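Local coordinates for protein aminotransferase class I and II (PDB 3OP7) that probably transfers amino groups between amino acids and keto acids with the help of a covalently held pyridoxal phosphate, at residues P113-L118 / L191-Y196. Residues are numbered along the deposited sequence; the frame is centred on the assembly and turned at random.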
ATOM      1  N   PRO A 113      21.112  -6.054  11.780  1.00 30.29           N
ATOM      2  CA  PRO A 113      20.334  -5.333  10.803  1.00 29.83           C
ATOM      3  C   PRO A 113      19.496  -6.268   9.990  1.00 28.29           C
ATOM      4  O   PRO A 113      19.783  -7.446   9.876  1.00 27.19           O
ATOM      5  CB  PRO A 113      21.392  -4.745   9.832  1.00 31.23           C
ATOM      6  CG  PRO A 113      22.599  -5.063  10.299  1.00 33.88           C
ATOM      7  CD  PRO A 113      22.546  -5.840  11.569  1.00 32.12           C
ATOM      8  N   THR A 114      18.409  -5.740   9.465  1.00 26.48           N
ATOM      9  CA  THR A 114      17.546  -6.491   8.609  1.00 26.70           C
ATOM     10  C   THR A 114      16.732  -5.474   7.813  1.00 25.26           C
ATOM     11  O   THR A 114      16.990  -4.281   7.884  1.00 26.79           O
ATOM     12  CB  THR A 114      16.563  -7.395   9.421  1.00 25.27           C
ATOM     13  OG1 THR A 114      15.882  -8.238   8.508  1.00 25.15           O
ATOM     14  CG2 THR A 114      15.516  -6.576  10.242  1.00 23.90           C
ATOM     15  N   TYR A 115      15.731  -5.919   7.082  1.00 25.94           N
ATOM     16  CA  TYR A 115      14.846  -4.973   6.361  1.00 24.13           C
ATOM     17  C   TYR A 115      14.149  -3.991   7.310  1.00 24.64           C
ATOM     18  O   TYR A 115      13.548  -4.395   8.313  1.00 24.07           O
ATOM     19  CB  TYR A 115      13.830  -5.764   5.541  1.00 23.97           C
ATOM     20  CG  TYR A 115      13.257  -4.954   4.397  1.00 23.29           C
ATOM     21  CD1 TYR A 115      14.064  -4.557   3.361  1.00 24.45           C
ATOM     22  CD2 TYR A 115      11.924  -4.608   4.350  1.00 22.77           C
ATOM     23  CE1 TYR A 115      13.578  -3.822   2.307  1.00 26.76           C
ATOM     24  CE2 TYR A 115      11.429  -3.924   3.297  1.00 22.11           C
ATOM     25  CZ  TYR A 115      12.257  -3.494   2.274  1.00 25.73           C
ATOM     26  OH  TYR A 115      11.780  -2.747   1.183  1.00 24.10           O
ATOM     27  N   GLN A 116      14.264  -2.690   7.048  1.00 23.43           N
ATOM     28  CA  GLN A 116      13.945  -1.683   8.079  1.00 24.05           C
ATOM     29  C   GLN A 116      12.504  -1.704   8.588  1.00 24.35           C
ATOM     30  O   GLN A 116      12.240  -1.330   9.714  1.00 25.06           O
ATOM     31  CB  GLN A 116      14.342  -0.265   7.593  1.00 24.89           C
ATOM     32  CG  GLN A 116      14.167   0.836   8.629  1.00 28.34           C
ATOM     33  CD  GLN A 116      14.702   2.184   8.179  1.00 28.71           C
ATOM     34  OE1 GLN A 116      15.374   2.281   7.143  1.00 29.99           O
ATOM     35  NE2 GLN A 116      14.433   3.227   8.965  1.00 28.67           N
ATOM     36  N   GLN A 117      11.569  -2.165   7.762  1.00 24.32           N
ATOM     37  CA  GLN A 117      10.179  -2.285   8.206  1.00 23.48           C
ATOM     38  C   GLN A 117      10.067  -3.069   9.524  1.00 23.83           C
ATOM     39  O   GLN A 117       9.221  -2.759  10.371  1.00 24.92           O
ATOM     40  CB  GLN A 117       9.358  -3.035   7.175  1.00 23.14           C
ATOM     41  CG  GLN A 117       8.930  -2.217   5.933  1.00 22.04           C
ATOM     42  CD  GLN A 117       7.961  -3.002   5.097  1.00 23.38           C
ATOM     43  OE1 GLN A 117       8.303  -4.058   4.587  1.00 22.34           O
ATOM     44  NE2 GLN A 117       6.726  -2.472   4.942  1.00 19.38           N
ATOM     45  N   LEU A 118      10.884  -4.107   9.622  1.00 24.65           N
ATOM     46  CA  LEU A 118      10.681  -5.135  10.618  1.00 24.73           C
ATOM     47  C   LEU A 118      10.942  -4.665  12.050  1.00 25.64           C
ATOM     48  O   LEU A 118      10.353  -5.236  12.990  1.00 24.92           O
ATOM     49  CB  LEU A 118      11.497  -6.402  10.315  1.00 24.85           C
ATOM     50  CG  LEU A 118      11.150  -7.105   9.002  1.00 23.46           C
ATOM     51  CD1 LEU A 118      12.165  -8.258   8.831  1.00 27.48           C
ATOM     52  CD2 LEU A 118       9.629  -7.551   8.898  1.00 24.64           C
ATOM     53  N   LEU A 191       7.236 -13.498  12.661  1.00 23.18           N
ATOM     54  CA  LEU A 191       7.000 -12.914  11.350  1.00 21.82           C
ATOM     55  C   LEU A 191       8.300 -13.169  10.592  1.00 23.04           C
ATOM     56  O   LEU A 191       9.402 -12.811  11.077  1.00 22.34           O
ATOM     57  CB  LEU A 191       6.815 -11.423  11.452  1.00 22.59           C
ATOM     58  CG  LEU A 191       6.832 -10.618  10.123  1.00 20.37           C
ATOM     59  CD1 LEU A 191       5.821 -11.215   9.067  1.00 23.10           C
ATOM     60  CD2 LEU A 191       6.550  -9.105  10.353  1.00 22.70           C
ATOM     61  N   SER A 192       8.203 -13.847   9.460  1.00 22.62           N
ATOM     62  CA  SER A 192       9.365 -14.106   8.618  1.00 21.96           C
ATOM     63  C   SER A 192       9.154 -13.568   7.191  1.00 22.38           C
ATOM     64  O   SER A 192       8.276 -14.029   6.463  1.00 22.38           O
ATOM     65  CB  SER A 192       9.632 -15.612   8.590  1.00 23.28           C
ATOM     66  OG  SER A 192      10.804 -15.906   7.841  1.00 22.51           O
ATOM     67  N   ASP A 193       9.890 -12.521   6.845  1.00 21.34           N
ATOM     68  CA  ASP A 193       9.886 -11.970   5.517  1.00 20.79           C
ATOM     69  C   ASP A 193      10.812 -12.843   4.650  1.00 21.09           C
ATOM     70  O   ASP A 193      12.048 -12.904   4.852  1.00 22.50           O
ATOM     71  CB  ASP A 193      10.322 -10.503   5.584  1.00 21.54           C
ATOM     72  CG  ASP A 193      10.545  -9.856   4.213  1.00 22.15           C
ATOM     73  OD1 ASP A 193      10.817 -10.548   3.215  1.00 23.30           O
ATOM     74  OD2 ASP A 193      10.589  -8.624   4.181  1.00 23.50           O
ATOM     75  N   GLU A 194      10.171 -13.582   3.761  1.00 20.65           N
ATOM     76  CA  GLU A 194      10.775 -14.603   2.973  1.00 22.45           C
ATOM     77  C   GLU A 194      10.873 -14.271   1.501  1.00 22.77           C
ATOM     78  O   GLU A 194      10.905 -15.171   0.662  1.00 22.42           O
ATOM     79  CB  GLU A 194      10.068 -15.953   3.232  1.00 22.92           C
ATOM     80  CG  GLU A 194      10.231 -16.350   4.690  1.00 23.38           C
ATOM     81  CD  GLU A 194       9.431 -17.540   5.193  1.00 25.88           C
ATOM     82  OE1 GLU A 194       8.465 -17.972   4.539  1.00 24.90           O
ATOM     83  OE2 GLU A 194       9.831 -18.070   6.279  1.00 22.89           O
ATOM     84  N   VAL A 195      10.963 -12.994   1.156  1.00 21.51           N
ATOM     85  CA  VAL A 195      11.104 -12.638  -0.266  1.00 21.52           C
ATOM     86  C   VAL A 195      12.310 -13.292  -0.953  1.00 22.96           C
ATOM     87  O   VAL A 195      12.239 -13.542  -2.166  1.00 24.04           O
ATOM     88  CB  VAL A 195      11.117 -11.086  -0.527  1.00 20.54           C
ATOM     89  CG1 VAL A 195       9.743 -10.456  -0.129  1.00 19.28           C
ATOM     90  CG2 VAL A 195      12.279 -10.368   0.168  1.00 22.03           C
ATOM     91  N   TYR A 196      13.383 -13.515  -0.218  1.00 23.75           N
ATOM     92  CA  TYR A 196      14.582 -14.159  -0.755  1.00 25.53           C
ATOM     93  C   TYR A 196      14.582 -15.652  -0.529  1.00 26.82           C
ATOM     94  O   TYR A 196      15.070 -16.154   0.501  1.00 26.53           O
ATOM     95  CB  TYR A 196      15.870 -13.573  -0.172  1.00 25.20           C
ATOM     96  CG  TYR A 196      16.039 -12.114  -0.578  1.00 26.80           C
ATOM     97  CD1 TYR A 196      16.325 -11.792  -1.901  1.00 32.21           C
ATOM     98  CD2 TYR A 196      15.939 -11.092   0.326  1.00 25.97           C
ATOM     99  CE1 TYR A 196      16.500 -10.512  -2.295  1.00 30.82           C
ATOM    100  CE2 TYR A 196      16.102  -9.791  -0.079  1.00 26.71           C
ATOM    101  CZ  TYR A 196      16.395  -9.523  -1.385  1.00 29.97           C
ATOM    102  OH  TYR A 196      16.600  -8.247  -1.829  1.00 37.02           O
TER
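Leu191, near the end of strand 189-193, meets Leu118 methyl to methyl, CD2 lying 3.7 Å from CD2 of Leu118. Its CG stands anti to the backbone N (chi1 168°), which carries the branch across to Leu118. Ser192 faces the other way, and its OG donates to Glu194 OE2 at 2.8 Å. Asp193 turns back toward Leu118, whose CD1 sits 4.4 Å from the Asp193 CB. The carboxylate beyond is divided between two tasks. Asp193 OD1 accepts the N-H of Val195 N at 3.2 Å, nearly straight at 174°, closing an Asx turn as the strand ends. Asp193 OD2 is hydrogen-bonded to Asn94 ND2 and to N1 of the pyridoxal phosphate-modified Lys222, the aspartate-pyridine pairing familiar from fold type I aminotransferases. The Tyr115 ring approaches this oxygen obliquely, CD2 to Asp193 OD2 4.2 Å, a contact without a hydrogen bond. Strand 189-193 runs between parallel neighbours 157-161 and 214-219; Asn161 of the former touches Tyr115 and Leu118, while helix 89-101 packs against both leucines through Asn94.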